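Local coordinates for FERM, ARHGEF and pleckstrin domain-containing protein 2 (Mus musculus, PDB 6D2K) that acts as a guanine nucleotide exchange factor that activates RAC1 and takes part in semaphorin responses, actin remodelling and integrin regulation, here represented by its FERM domain, at residues A[9-14]-A[19-24]; A[50-55]-A[60-65]; A[245-250]-A[256-261]; A[217-220]-A[226-229]; A[120-125]-A[165-170]. All coordinates share one frame; numbering follows the deposited sequence.

Contact 1: residues A[9-14]-A[19-24]; sequences RIRVKL and VELFDI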
# COMPACT_ATOMS: atom_id res chain seq x y z
N ARG A 9 13.15 21.53 -0.19
CA ARG A 9 12.57 21.09 1.07
C ARG A 9 11.46 20.11 0.75
O ARG A 9 10.53 20.44 0.03
CB ARG A 9 11.98 22.28 1.83
CG ARG A 9 11.31 21.91 3.16
CD ARG A 9 12.33 21.34 4.13
NE ARG A 9 12.45 22.12 5.36
CZ ARG A 9 13.24 23.17 5.52
NH1 ARG A 9 14.00 23.60 4.51
NH2 ARG A 9 13.29 23.80 6.69
N ILE A 10 11.58 18.89 1.25
CA ILE A 10 10.57 17.89 0.96
C ILE A 10 9.88 17.48 2.26
O ILE A 10 10.54 17.15 3.23
CB ILE A 10 11.21 16.66 0.29
CG1 ILE A 10 11.87 17.10 -1.03
CG2 ILE A 10 10.17 15.59 0.03
CD1 ILE A 10 12.55 16.00 -1.79
N ARG A 11 8.55 17.54 2.28
CA ARG A 11 7.79 17.09 3.44
C ARG A 11 7.47 15.61 3.30
O ARG A 11 6.92 15.19 2.28
CB ARG A 11 6.50 17.90 3.59
CG ARG A 11 6.73 19.39 3.84
CD ARG A 11 5.43 20.18 3.91
NE ARG A 11 4.58 19.77 5.03
CZ ARG A 11 4.82 20.08 6.31
NH1 ARG A 11 5.90 20.79 6.63
NH2 ARG A 11 3.99 19.67 7.26
N VAL A 12 7.84 14.82 4.30
CA VAL A 12 7.53 13.39 4.25
C VAL A 12 6.53 13.05 5.33
O VAL A 12 6.82 13.17 6.51
CB VAL A 12 8.79 12.51 4.36
CG1 VAL A 12 8.39 11.03 4.44
CG2 VAL A 12 9.69 12.75 3.17
N LYS A 13 5.33 12.66 4.91
CA LYS A 13 4.29 12.27 5.85
C LYS A 13 4.51 10.82 6.22
O LYS A 13 4.50 9.95 5.37
CB LYS A 13 2.90 12.47 5.24
CG LYS A 13 1.75 12.20 6.21
CD LYS A 13 0.40 12.50 5.58
CE LYS A 13 -0.72 12.50 6.63
NZ LYS A 13 -0.53 13.58 7.64
N LEU A 14 4.72 10.57 7.51
CA LEU A 14 5.06 9.23 8.00
C LEU A 14 3.79 8.46 8.29
O LEU A 14 2.70 9.00 8.19
CB LEU A 14 5.95 9.35 9.24
CG LEU A 14 7.27 10.09 8.96
CD1 LEU A 14 8.05 10.35 10.23
CD2 LEU A 14 8.11 9.32 7.96
N VAL A 19 4.92 14.58 10.35
CA VAL A 19 5.61 15.04 9.15
C VAL A 19 7.06 15.38 9.49
O VAL A 19 7.33 16.04 10.50
CB VAL A 19 4.91 16.27 8.54
CG1 VAL A 19 5.66 16.78 7.31
CG2 VAL A 19 3.47 15.94 8.17
N GLU A 20 7.98 14.88 8.68
CA GLU A 20 9.39 15.19 8.82
C GLU A 20 9.87 15.90 7.57
O GLU A 20 9.44 15.57 6.47
CB GLU A 20 10.22 13.93 9.09
CG GLU A 20 10.44 13.62 10.56
CD GLU A 20 11.32 14.67 11.25
OE1 GLU A 20 10.75 15.65 11.76
OE2 GLU A 20 12.56 14.51 11.28
N LEU A 21 10.76 16.88 7.74
CA LEU A 21 11.25 17.69 6.63
C LEU A 21 12.65 17.23 6.22
O LEU A 21 13.51 17.02 7.08
CB LEU A 21 11.28 19.17 7.03
CG LEU A 21 9.96 19.71 7.59
CD1 LEU A 21 10.16 21.09 8.20
CD2 LEU A 21 8.87 19.75 6.53
N PHE A 22 12.86 17.06 4.92
CA PHE A 22 14.16 16.62 4.41
C PHE A 22 14.63 17.57 3.33
O PHE A 22 13.90 17.84 2.38
CB PHE A 22 14.07 15.20 3.83
CG PHE A 22 13.72 14.16 4.85
CD1 PHE A 22 14.69 13.36 5.41
CD2 PHE A 22 12.41 13.99 5.25
CE1 PHE A 22 14.36 12.39 6.35
CE2 PHE A 22 12.07 13.04 6.19
CZ PHE A 22 13.04 12.24 6.74
N ASP A 23 15.84 18.08 3.48
CA ASP A 23 16.42 18.97 2.48
C ASP A 23 17.37 18.20 1.59
O ASP A 23 18.28 17.52 2.07
CB ASP A 23 17.13 20.14 3.17
CG ASP A 23 16.17 21.03 3.92
OD1 ASP A 23 15.14 21.42 3.33
OD2 ASP A 23 16.43 21.34 5.10
N ILE A 24 17.16 18.27 0.29
CA ILE A 24 17.94 17.46 -0.63
C ILE A 24 18.18 18.20 -1.93
O ILE A 24 17.36 19.03 -2.34
CB ILE A 24 17.22 16.13 -0.92
CG1 ILE A 24 18.16 15.14 -1.61
CG2 ILE A 24 15.98 16.38 -1.74
CD1 ILE A 24 17.67 13.72 -1.55
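Arg9 and Asp23 meet over the outer face of a two-stranded antiparallel hairpin, their guanidinium and carboxylate planes turned 77° apart. Arg9 NH1 lies 2.7 Å from Asp23 OD1 in a salt bridge whose hydrogen bond is weak, the N-H pointing well off the oxygen. Asp23 OD2 sits over a face of the guanidinium, toward its rim, so the charges pair without a flat, two-pronged fit. The arginine reaches its mate by bending at chi2 (63°) and again at chi3, and its NE lies 3.6 Å from Leu21 CB. Further along this face Arg11 runs beside Leu21, and Val19 CG1 lies over a face of its guanidinium, though Arg11 has two conformers and this placement is less certain. Long, flexible arginines suit such a solvent-facing side, where they can reach solvent or an acidic mate while lying against Leu21 and Val19.

Ile10, Val12 and Phe22 lie on the other face, apolar residues that suit its burial, with Glu20 at its partly exposed border. Val12 CG2 approaches Phe22 CD2 obliquely at 3.6 Å, while Ile10 O comes to the ring's edge. Ile10 CD1 presses tightly on Ile24 CG2, at 3.5 Å. Between the faces four backbone bonds zip the strands, Ile10 with Phe22 and Val12 with Glu20 in both directions; the Val12 N to Glu20 O bond is 2.8 Å.

This is the first hairpin of the ubiquitin-like lobe of the FERM domain. Strand 8-13 is flanked on its far side by strand 79-85, while helix 30-41 packs across Phe22 and Ile24, and Ile69 of helix 69-73 closes over Ile10 and Ile24.

Contact 2: residues A[50-55]-A[60-65]; sequences GLEFKN and WIWLEP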
# COMPACT_ATOMS: atom_id res chain seq x y z
N GLY A 50 8.30 2.19 0.52
CA GLY A 50 8.60 3.22 -0.47
C GLY A 50 8.04 4.56 -0.04
O GLY A 50 7.47 4.70 1.06
N LEU A 51 8.23 5.56 -0.90
CA LEU A 51 7.62 6.86 -0.70
C LEU A 51 6.76 7.12 -1.91
O LEU A 51 7.17 6.85 -3.03
CB LEU A 51 8.70 7.95 -0.59
CG LEU A 51 9.63 7.87 0.62
CD1 LEU A 51 10.67 8.98 0.50
CD2 LEU A 51 8.85 8.01 1.91
N GLU A 52 5.55 7.63 -1.69
CA GLU A 52 4.64 7.85 -2.79
C GLU A 52 4.13 9.29 -2.76
O GLU A 52 4.12 9.94 -1.71
CB GLU A 52 3.46 6.87 -2.74
CG GLU A 52 2.71 6.82 -1.41
CD GLU A 52 1.57 5.82 -1.40
OE1 GLU A 52 0.82 5.76 -0.40
OE2 GLU A 52 1.41 5.09 -2.40
N PHE A 53 3.73 9.78 -3.93
CA PHE A 53 3.14 11.10 -4.03
C PHE A 53 1.93 11.05 -4.95
O PHE A 53 1.80 10.15 -5.78
CB PHE A 53 4.17 12.14 -4.50
CG PHE A 53 4.83 11.80 -5.80
CD1 PHE A 53 4.38 12.35 -6.99
CD2 PHE A 53 5.93 10.96 -5.83
CE1 PHE A 53 5.00 12.05 -8.18
CE2 PHE A 53 6.55 10.65 -7.02
CZ PHE A 53 6.09 11.19 -8.20
N LYS A 54 1.03 12.00 -4.79
CA LYS A 54 -0.20 12.02 -5.56
C LYS A 54 -0.01 12.96 -6.74
O LYS A 54 0.40 14.10 -6.57
CB LYS A 54 -1.35 12.50 -4.67
CG LYS A 54 -2.69 11.86 -4.97
CD LYS A 54 -3.73 12.26 -3.92
CE LYS A 54 -5.06 11.56 -4.15
NZ LYS A 54 -6.08 11.95 -3.13
N ASN A 55 -0.29 12.47 -7.94
CA ASN A 55 -0.13 13.29 -9.13
C ASN A 55 -1.36 14.15 -9.40
O ASN A 55 -2.35 14.07 -8.67
CB ASN A 55 0.20 12.42 -10.35
CG ASN A 55 -0.88 11.42 -10.66
OD1 ASN A 55 -2.04 11.58 -10.26
ND2 ASN A 55 -0.52 10.37 -11.39
N TRP A 60 -1.80 7.72 -6.87
CA TRP A 60 -0.53 7.63 -6.18
C TRP A 60 0.55 7.01 -7.06
O TRP A 60 0.32 6.02 -7.75
CB TRP A 60 -0.67 6.82 -4.89
CG TRP A 60 -1.51 7.51 -3.86
CD1 TRP A 60 -2.84 7.31 -3.62
CD2 TRP A 60 -1.08 8.52 -2.95
NE1 TRP A 60 -3.26 8.14 -2.60
CE2 TRP A 60 -2.20 8.89 -2.18
CE3 TRP A 60 0.15 9.15 -2.71
CZ2 TRP A 60 -2.13 9.86 -1.18
CZ3 TRP A 60 0.22 10.11 -1.72
CH2 TRP A 60 -0.92 10.46 -0.97
N ILE A 61 1.74 7.59 -7.02
CA ILE A 61 2.87 7.03 -7.75
C ILE A 61 4.11 6.90 -6.84
O ILE A 61 4.32 7.70 -5.93
CB ILE A 61 3.15 7.80 -9.06
CG1 ILE A 61 4.61 8.26 -9.15
CG2 ILE A 61 2.18 8.96 -9.23
CD1 ILE A 61 4.92 9.02 -10.42
N TRP A 62 4.89 5.85 -7.07
CA TRP A 62 6.08 5.59 -6.27
C TRP A 62 7.30 6.40 -6.69
O TRP A 62 7.58 6.57 -7.89
CB TRP A 62 6.44 4.10 -6.36
CG TRP A 62 5.43 3.21 -5.71
CD1 TRP A 62 4.55 2.37 -6.34
CD2 TRP A 62 5.21 3.05 -4.31
NE1 TRP A 62 3.78 1.71 -5.40
CE2 TRP A 62 4.18 2.11 -4.15
CE3 TRP A 62 5.77 3.64 -3.17
CZ2 TRP A 62 3.70 1.74 -2.89
CZ3 TRP A 62 5.31 3.26 -1.93
CH2 TRP A 62 4.28 2.32 -1.80
N LEU A 63 8.04 6.90 -5.71
CA LEU A 63 9.34 7.50 -5.99
C LEU A 63 10.31 6.44 -6.50
O LEU A 63 10.46 5.39 -5.88
CB LEU A 63 9.90 8.18 -4.73
CG LEU A 63 11.17 9.00 -4.94
CD1 LEU A 63 10.85 10.29 -5.67
CD2 LEU A 63 11.81 9.31 -3.61
N GLU A 64 10.95 6.71 -7.64
CA GLU A 64 11.93 5.77 -8.22
C GLU A 64 13.32 6.04 -7.65
O GLU A 64 13.78 7.18 -7.62
CB GLU A 64 11.93 5.87 -9.75
CG GLU A 64 10.56 5.61 -10.39
CD GLU A 64 10.61 5.57 -11.91
OE1 GLU A 64 11.14 4.58 -12.46
OE2 GLU A 64 10.13 6.51 -12.56
N PRO A 65 14.02 4.99 -7.20
CA PRO A 65 15.29 5.20 -6.51
C PRO A 65 16.43 5.66 -7.42
O PRO A 65 17.36 6.30 -6.93
CB PRO A 65 15.61 3.82 -5.93
CG PRO A 65 14.85 2.86 -6.80
CD PRO A 65 13.58 3.58 -7.14
O HOH W 1 9.67 4.51 -3.24
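Leu63 N donates to Leu51 O at 2.8 Å in an almost straight bond, 177° at the hydrogen. The reverse bond of this pair is replaced by a water that accepts from Leu51 N and donates to Leu63 O, where the second segment leaves its strand. Direct pairing holds at Phe53 and Ile61, bonded both ways in this hairpin of the ubiquitin-like lobe; beneath them Ile61 CD1 meets the CZ end of the Phe53 ring.

On the other face two indoles flank Glu52. Lys54 CB stands 4.1 Å from the centroid of the six-membered ring of Trp60, a CH-pi contact 8° from the ring normal, and Glu52 OE1 lies beyond the opposite face, toward the rim. Glu52 OE2 is over a face of Trp62, while Gly50 meets that ring's edge, which suits a glycine, since there is hardly space for a CB beside CE3. A leucine in place of Trp60 would probably strip the flat cover from the Lys54 stem and leave Arg82 without its cation-pi partner.

Arg82 also forms a salt bridge with Glu52 OE1. Burying this carboxylate between two indoles would probably be costly, and the arginine probably offsets the charge.

Contact 3: residues A[245-250]-A[256-261]; sequences LIKLHP and YQDTLE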
# COMPACT_ATOMS: atom_id res chain seq x y z
N LEU A 245 0.22 -6.20 -21.34
CA LEU A 245 0.29 -7.52 -21.95
C LEU A 245 0.86 -8.57 -21.00
O LEU A 245 1.96 -8.41 -20.48
CB LEU A 245 1.17 -7.47 -23.22
CG LEU A 245 0.62 -6.76 -24.47
CD1 LEU A 245 0.39 -5.28 -24.23
CD2 LEU A 245 1.56 -6.96 -25.64
N ILE A 246 0.11 -9.64 -20.76
CA ILE A 246 0.60 -10.73 -19.93
C ILE A 246 0.81 -11.96 -20.80
O ILE A 246 -0.16 -12.47 -21.36
CB ILE A 246 -0.40 -11.13 -18.84
CG1 ILE A 246 -0.90 -9.92 -18.06
CG2 ILE A 246 0.24 -12.13 -17.89
CD1 ILE A 246 -1.94 -10.26 -17.01
N LYS A 247 2.05 -12.42 -20.91
CA LYS A 247 2.30 -13.69 -21.62
C LYS A 247 2.21 -14.82 -20.61
O LYS A 247 2.88 -14.78 -19.57
CB LYS A 247 3.68 -13.67 -22.29
CG LYS A 247 3.92 -14.88 -23.17
CD LYS A 247 5.30 -14.84 -23.79
CE LYS A 247 5.70 -16.22 -24.29
NZ LYS A 247 7.08 -16.24 -24.84
N LEU A 248 1.37 -15.82 -20.92
CA LEU A 248 0.86 -16.80 -19.95
C LEU A 248 0.81 -18.19 -20.58
O LEU A 248 1.15 -18.35 -21.74
CB LEU A 248 -0.57 -16.42 -19.57
CG LEU A 248 -1.00 -16.23 -18.13
CD1 LEU A 248 -0.01 -15.40 -17.35
CD2 LEU A 248 -2.39 -15.60 -18.11
N HIS A 249 0.32 -19.19 -19.84
CA HIS A 249 0.03 -20.49 -20.46
C HIS A 249 -1.02 -20.30 -21.54
O HIS A 249 -1.99 -19.58 -21.33
CB HIS A 249 -0.53 -21.47 -19.43
CG HIS A 249 0.45 -21.90 -18.39
ND1 HIS A 249 1.78 -21.57 -18.44
CD2 HIS A 249 0.28 -22.66 -17.28
CE1 HIS A 249 2.40 -22.09 -17.39
NE2 HIS A 249 1.51 -22.76 -16.67
N PRO A 250 -0.83 -20.94 -22.71
CA PRO A 250 -1.76 -20.79 -23.84
C PRO A 250 -3.13 -21.42 -23.62
O PRO A 250 -3.26 -22.37 -22.85
CB PRO A 250 -1.03 -21.51 -24.98
CG PRO A 250 -0.17 -22.52 -24.29
CD PRO A 250 0.31 -21.82 -23.05
N TYR A 256 -3.48 -21.01 -31.29
CA TYR A 256 -2.57 -20.82 -30.18
C TYR A 256 -2.50 -19.34 -29.80
O TYR A 256 -2.19 -18.49 -30.64
CB TYR A 256 -1.19 -21.34 -30.54
CG TYR A 256 -0.25 -21.38 -29.38
CD1 TYR A 256 -0.13 -22.52 -28.59
CD2 TYR A 256 0.53 -20.28 -29.07
CE1 TYR A 256 0.73 -22.56 -27.53
CE2 TYR A 256 1.40 -20.31 -28.01
CZ TYR A 256 1.50 -21.45 -27.25
OH TYR A 256 2.39 -21.47 -26.20
N GLN A 257 -2.78 -19.07 -28.53
CA GLN A 257 -2.72 -17.71 -27.98
C GLN A 257 -2.14 -17.74 -26.58
O GLN A 257 -2.69 -18.36 -25.67
CB GLN A 257 -4.12 -17.09 -27.95
CG GLN A 257 -4.14 -15.68 -27.37
CD GLN A 257 -3.27 -14.74 -28.17
OE1 GLN A 257 -3.73 -14.12 -29.14
NE2 GLN A 257 -2.00 -14.62 -27.79
N ASP A 258 -1.01 -17.05 -26.40
CA ASP A 258 -0.30 -17.07 -25.13
C ASP A 258 -0.34 -15.73 -24.40
O ASP A 258 0.27 -15.59 -23.35
CB ASP A 258 1.15 -17.52 -25.34
CG ASP A 258 1.89 -16.65 -26.33
OD1 ASP A 258 2.99 -17.06 -26.76
OD2 ASP A 258 1.40 -15.56 -26.68
N THR A 259 -1.06 -14.77 -24.96
CA THR A 259 -1.02 -13.41 -24.41
C THR A 259 -2.41 -12.82 -24.16
O THR A 259 -3.29 -12.86 -25.03
CB THR A 259 -0.18 -12.46 -25.30
OG1 THR A 259 1.18 -12.93 -25.35
CG2 THR A 259 -0.19 -11.02 -24.76
N LEU A 260 -2.60 -12.29 -22.95
CA LEU A 260 -3.82 -11.57 -22.60
C LEU A 260 -3.52 -10.09 -22.63
O LEU A 260 -2.41 -9.67 -22.26
CB LEU A 260 -4.30 -11.96 -21.20
CG LEU A 260 -4.66 -13.42 -20.98
CD1 LEU A 260 -5.26 -13.60 -19.58
CD2 LEU A 260 -5.62 -13.88 -22.05
N GLU A 261 -4.50 -9.30 -23.06
CA GLU A 261 -4.33 -7.85 -23.17
C GLU A 261 -5.40 -7.10 -22.39
O GLU A 261 -6.58 -7.44 -22.44
CB GLU A 261 -4.40 -7.42 -24.64
CG GLU A 261 -3.09 -7.57 -25.38
CD GLU A 261 -3.04 -6.69 -26.62
OE1 GLU A 261 -2.57 -7.18 -27.67
OE2 GLU A 261 -3.47 -5.52 -26.54
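Lys247 lies across Asp258 and Thr259 in a beta hairpin of the PH-like C-terminal lobe of the FERM domain. Its CB is 4.0 Å from Thr259 OG1, and CG comes 3.7 Å from Asp258 O. With the chain extended beyond CG, CE then reaches 3.8 Å from Asp258 OD1. The tip, NZ, stays 4.6 Å from that same oxygen, beyond a salt bridge, so the charges probably attract only loosely, as suits a surface lysine.

Away from the lysine the contact is apolar: Leu248 CD2 touches Leu260 CD1 obliquely, and both leucines, with Ile246, pack on Phe229 of strand 224-230. Ile246 and Leu260 exchange backbone bonds in both directions, while Leu248 N donates to Asp258 O at 2.7 Å.

Toward the loop, Pro250 lays CB over one face of the Tyr256 ring, 3.3 Å from CE1. The rigid pyrrolidine and the flat phenol pack compactly where the two segments run into the exposed loop. The aspartate's other oxygen is taken within its own segment: Thr259 OG1 donates to Asp258 OD2 at 3.0 Å, approaching from 45° above the carboxylate plane.

Contact 4: residues A[217-220]-A[226-229]; sequences VLVF and INTF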
# COMPACT_ATOMS: atom_id res chain seq x y z
N VAL A 217 -0.60 -11.63 -10.84
CA VAL A 217 -1.42 -10.55 -11.33
C VAL A 217 -2.88 -10.93 -11.21
O VAL A 217 -3.27 -12.06 -11.52
CB VAL A 217 -1.05 -10.20 -12.78
CG1 VAL A 217 -1.94 -9.06 -13.31
CG2 VAL A 217 0.41 -9.81 -12.82
N LEU A 218 -3.67 -9.99 -10.72
CA LEU A 218 -5.04 -10.27 -10.33
C LEU A 218 -6.04 -9.47 -11.14
O LEU A 218 -5.77 -8.32 -11.52
CB LEU A 218 -5.23 -9.97 -8.84
CG LEU A 218 -4.18 -10.52 -7.86
CD1 LEU A 218 -4.53 -10.06 -6.44
CD2 LEU A 218 -4.12 -12.03 -7.88
N VAL A 219 -7.20 -10.07 -11.39
CA VAL A 219 -8.30 -9.38 -12.06
C VAL A 219 -9.54 -9.40 -11.19
O VAL A 219 -9.99 -10.47 -10.75
CB VAL A 219 -8.63 -10.01 -13.43
CG1 VAL A 219 -9.80 -9.27 -14.08
CG2 VAL A 219 -7.42 -9.96 -14.33
N PHE A 220 -10.09 -8.22 -10.93
CA PHE A 220 -11.35 -8.08 -10.20
C PHE A 220 -12.38 -7.49 -11.15
O PHE A 220 -12.07 -6.65 -11.98
CB PHE A 220 -11.17 -7.12 -9.02
CG PHE A 220 -10.35 -7.68 -7.90
CD1 PHE A 220 -10.96 -8.06 -6.71
CD2 PHE A 220 -8.98 -7.79 -8.00
CE1 PHE A 220 -10.22 -8.56 -5.66
CE2 PHE A 220 -8.22 -8.28 -6.96
CZ PHE A 220 -8.85 -8.67 -5.78
N ILE A 226 -11.89 -12.29 -10.09
CA ILE A 226 -12.32 -13.20 -11.14
C ILE A 226 -11.16 -13.98 -11.79
O ILE A 226 -11.39 -14.96 -12.49
CB ILE A 226 -13.15 -12.46 -12.20
CG1 ILE A 226 -12.36 -11.31 -12.81
CG2 ILE A 226 -14.43 -11.92 -11.59
CD1 ILE A 226 -13.11 -10.60 -13.92
N ASN A 227 -9.92 -13.55 -11.55
CA ASN A 227 -8.75 -14.28 -12.05
C ASN A 227 -7.51 -14.05 -11.20
O ASN A 227 -7.27 -12.95 -10.70
CB ASN A 227 -8.39 -13.89 -13.49
CG ASN A 227 -9.49 -14.18 -14.48
OD1 ASN A 227 -10.39 -13.36 -14.70
ND2 ASN A 227 -9.41 -15.34 -15.13
N THR A 228 -6.70 -15.10 -11.08
CA THR A 228 -5.37 -14.97 -10.51
C THR A 228 -4.39 -15.57 -11.50
O THR A 228 -4.45 -16.76 -11.81
CB THR A 228 -5.25 -15.71 -9.14
OG1 THR A 228 -6.10 -15.09 -8.17
CG2 THR A 228 -3.82 -15.65 -8.65
N PHE A 229 -3.52 -14.74 -12.04
CA PHE A 229 -2.47 -15.23 -12.93
C PHE A 229 -1.23 -15.42 -12.07
O PHE A 229 -0.43 -14.51 -11.90
CB PHE A 229 -2.24 -14.25 -14.09
CG PHE A 229 -3.49 -13.94 -14.86
CD1 PHE A 229 -4.26 -14.96 -15.40
CD2 PHE A 229 -3.91 -12.63 -15.04
CE1 PHE A 229 -5.42 -14.68 -16.09
CE2 PHE A 229 -5.07 -12.34 -15.73
CZ PHE A 229 -5.82 -13.37 -16.26
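Val219 is gripped by three residues of the neighbouring strand, and the packing is closest here. Its CG1, anti to the backbone N (chi1 179°), meets Ile226 CG1 at 3.5 Å; the second methyl, CG2, reaches Phe229 CE2 at 3.6 Å, and its CB lies alongside that of Asn227. A beta-branched valine suits the place because its two methyls can serve two partners at once. The backbone is equally engaged: Val219 O accepts from Ile226 N at 2.7 Å and from Asn227 N at 3.2 Å, while Val219 N donates to Asn227 O.

Elsewhere along the pair the fit relaxes. Val217 N reaches Phe229 O at 3.1 Å with the donor 36° above the carbonyl plane, although the return bond from Phe229 N to Val217 O is short, and Val217 CB stays 4.4 Å from Phe229 CD2. On the other face Leu218 and Thr228 run side by side, Leu218 CD2 3.7 Å from Thr228 OG1. Asn227 and Thr228 are partly exposed, which suits polar side chains on strand 224-230, an edge strand of the sheet, whereas Leu218 and Val219 are buried against strand 207-213, and Val217 against Trp231 and Ile246.

Ile226 and Asn227 thus both face Val219, the first with psi turned to -14°, out of the extended range. This is a classic beta bulge, set in a hairpin of the PH-like lobe.

Contact 5: residues A[120-125]-A[165-170]; sequences TANTAA and LDFHQR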
# COMPACT_ATOMS: atom_id res chain seq x y z
N THR A 120 -16.01 -7.20 6.37
CA THR A 120 -17.32 -7.14 7.01
C THR A 120 -17.31 -6.13 8.14
O THR A 120 -16.24 -5.75 8.64
CB THR A 120 -17.75 -8.52 7.55
OG1 THR A 120 -16.78 -9.00 8.50
CG2 THR A 120 -17.90 -9.52 6.42
N ALA A 121 -18.49 -5.69 8.56
CA ALA A 121 -18.62 -4.69 9.61
C ALA A 121 -17.99 -5.16 10.92
O ALA A 121 -17.26 -4.40 11.57
CB ALA A 121 -20.07 -4.34 9.83
N ASN A 122 -18.26 -6.40 11.32
CA ASN A 122 -17.67 -6.90 12.55
C ASN A 122 -16.16 -6.95 12.46
O ASN A 122 -15.46 -6.60 13.40
CB ASN A 122 -18.22 -8.28 12.93
CG ASN A 122 -19.48 -8.21 13.77
OD1 ASN A 122 -19.49 -7.62 14.84
ND2 ASN A 122 -20.55 -8.82 13.29
N THR A 123 -15.65 -7.39 11.31
CA THR A 123 -14.21 -7.50 11.16
C THR A 123 -13.51 -6.14 11.21
O THR A 123 -12.41 -6.01 11.78
CB THR A 123 -13.84 -8.29 9.91
OG1 THR A 123 -14.39 -9.60 10.05
CG2 THR A 123 -12.33 -8.39 9.78
N ALA A 124 -14.13 -5.13 10.61
CA ALA A 124 -13.58 -3.78 10.66
C ALA A 124 -13.52 -3.31 12.11
O ALA A 124 -12.51 -2.75 12.56
CB ALA A 124 -14.44 -2.82 9.84
N ALA A 125 -14.62 -3.53 12.83
CA ALA A 125 -14.73 -3.16 14.23
C ALA A 125 -13.68 -3.87 15.08
O ALA A 125 -13.06 -3.27 15.99
CB ALA A 125 -16.12 -3.48 14.73
N LEU A 165 -16.25 -0.84 20.85
CA LEU A 165 -16.13 -0.83 22.31
C LEU A 165 -16.27 -2.24 22.88
O LEU A 165 -15.52 -2.64 23.77
CB LEU A 165 -17.23 0.05 22.91
CG LEU A 165 -16.96 1.53 23.22
CD1 LEU A 165 -15.75 2.08 22.46
CD2 LEU A 165 -18.21 2.36 22.94
N ASP A 166 -17.26 -2.96 22.39
CA ASP A 166 -17.51 -4.34 22.79
C ASP A 166 -16.30 -5.24 22.58
O ASP A 166 -15.90 -5.99 23.48
CB ASP A 166 -18.73 -4.86 22.01
CG ASP A 166 -19.04 -6.32 22.29
OD1 ASP A 166 -20.11 -6.79 21.84
OD2 ASP A 166 -18.22 -7.02 22.93
N PHE A 167 -15.69 -5.17 21.41
CA PHE A 167 -14.50 -5.98 21.13
C PHE A 167 -13.30 -5.51 21.96
O PHE A 167 -12.52 -6.33 22.44
CB PHE A 167 -14.13 -5.92 19.63
CG PHE A 167 -15.01 -6.75 18.73
CD1 PHE A 167 -15.15 -8.11 18.94
CD2 PHE A 167 -15.64 -6.18 17.64
CE1 PHE A 167 -15.96 -8.88 18.12
CE2 PHE A 167 -16.43 -6.94 16.80
CZ PHE A 167 -16.59 -8.30 17.04
N HIS A 168 -13.13 -4.20 22.10
CA HIS A 168 -11.99 -3.68 22.84
C HIS A 168 -11.97 -4.19 24.28
O HIS A 168 -10.90 -4.47 24.83
CB HIS A 168 -11.99 -2.15 22.83
CG HIS A 168 -10.73 -1.54 23.37
ND1 HIS A 168 -10.66 -0.22 23.75
CD2 HIS A 168 -9.51 -2.07 23.60
CE1 HIS A 168 -9.44 0.05 24.17
NE2 HIS A 168 -8.72 -1.06 24.11
N GLN A 169 -13.15 -4.34 24.88
CA GLN A 169 -13.24 -4.84 26.25
C GLN A 169 -12.62 -6.23 26.40
O GLN A 169 -12.23 -6.63 27.50
CB GLN A 169 -14.70 -4.88 26.72
CG GLN A 169 -15.32 -3.53 26.88
CD GLN A 169 -16.81 -3.60 27.14
OE1 GLN A 169 -17.25 -4.21 28.12
NE2 GLN A 169 -17.59 -2.98 26.26
N ARG A 170 -12.52 -6.96 25.29
CA ARG A 170 -11.98 -8.32 25.32
C ARG A 170 -10.45 -8.36 25.35
O ARG A 170 -9.87 -9.42 25.55
CB ARG A 170 -12.44 -9.11 24.09
CG ARG A 170 -13.93 -9.06 23.84
CD ARG A 170 -14.30 -9.86 22.60
NE ARG A 170 -15.74 -9.85 22.39
CZ ARG A 170 -16.38 -10.61 21.51
NH1 ARG A 170 -15.70 -11.46 20.75
NH2 ARG A 170 -17.69 -10.53 21.40
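Asn122 and Phe167 set their flat groups almost perpendicular, amide and ring planes 84° apart, where two helices of the all-helical central FERM lobe come together. Asn122 OD1 lies 3.7 Å from both CE2 and CZ of the ring, and the backbone oxygen of the same residue approaches obliquely, reaching CE2 at 3.6 Å. On the ring's own helix, CD1 of Phe167 lies over the centre of the Arg170 guanidinium, 3.7 Å above its plane.

The deeper touch is apolar: Ala125 CB meets Phe167 CD2 at 4.0 Å. Alanine suits this site because its single methyl lets the large ring settle against the helix 121-136, where Leu126 and Ser129 also meet it. The ring is sent across by a chi1 of -76°, with CG opposite the carbonyl carbon. With a serine in place of Phe167, the lost ring is likely to open a gap beside Ala125 and deprive the Arg170 guanidinium of its flat neighbour.

Only a small area is buried, at the first turn of helix 121-136. Thr120 is the N-cap of that helix, its OG1 accepting a weak bond from Thr123 N at 3.4 Å.

The five contacts sample the three lobes of the FERM domain. Contacts 1 and 2 belong to one ubiquitin-like sheet, whose outermost strands they include, and meet where Val12 CG1 packs on Leu51 CD2. Contacts 3 and 4 share the PH-like sheet, and Phe229 joins them. Contact 3 alone is a surface contact; contacts 1, 2, 4 and 5 are partly buried. Contact 5 stands apart in the helical lobe, about 13 Å from contact 4 at the nearest atoms. The four hairpins rest on backbone ladders, with arginine and lysine outside in contacts 1 and 3, indoles around a carboxylate in contact 2 and a bulge in contact 4; contact 5 relies on one ring.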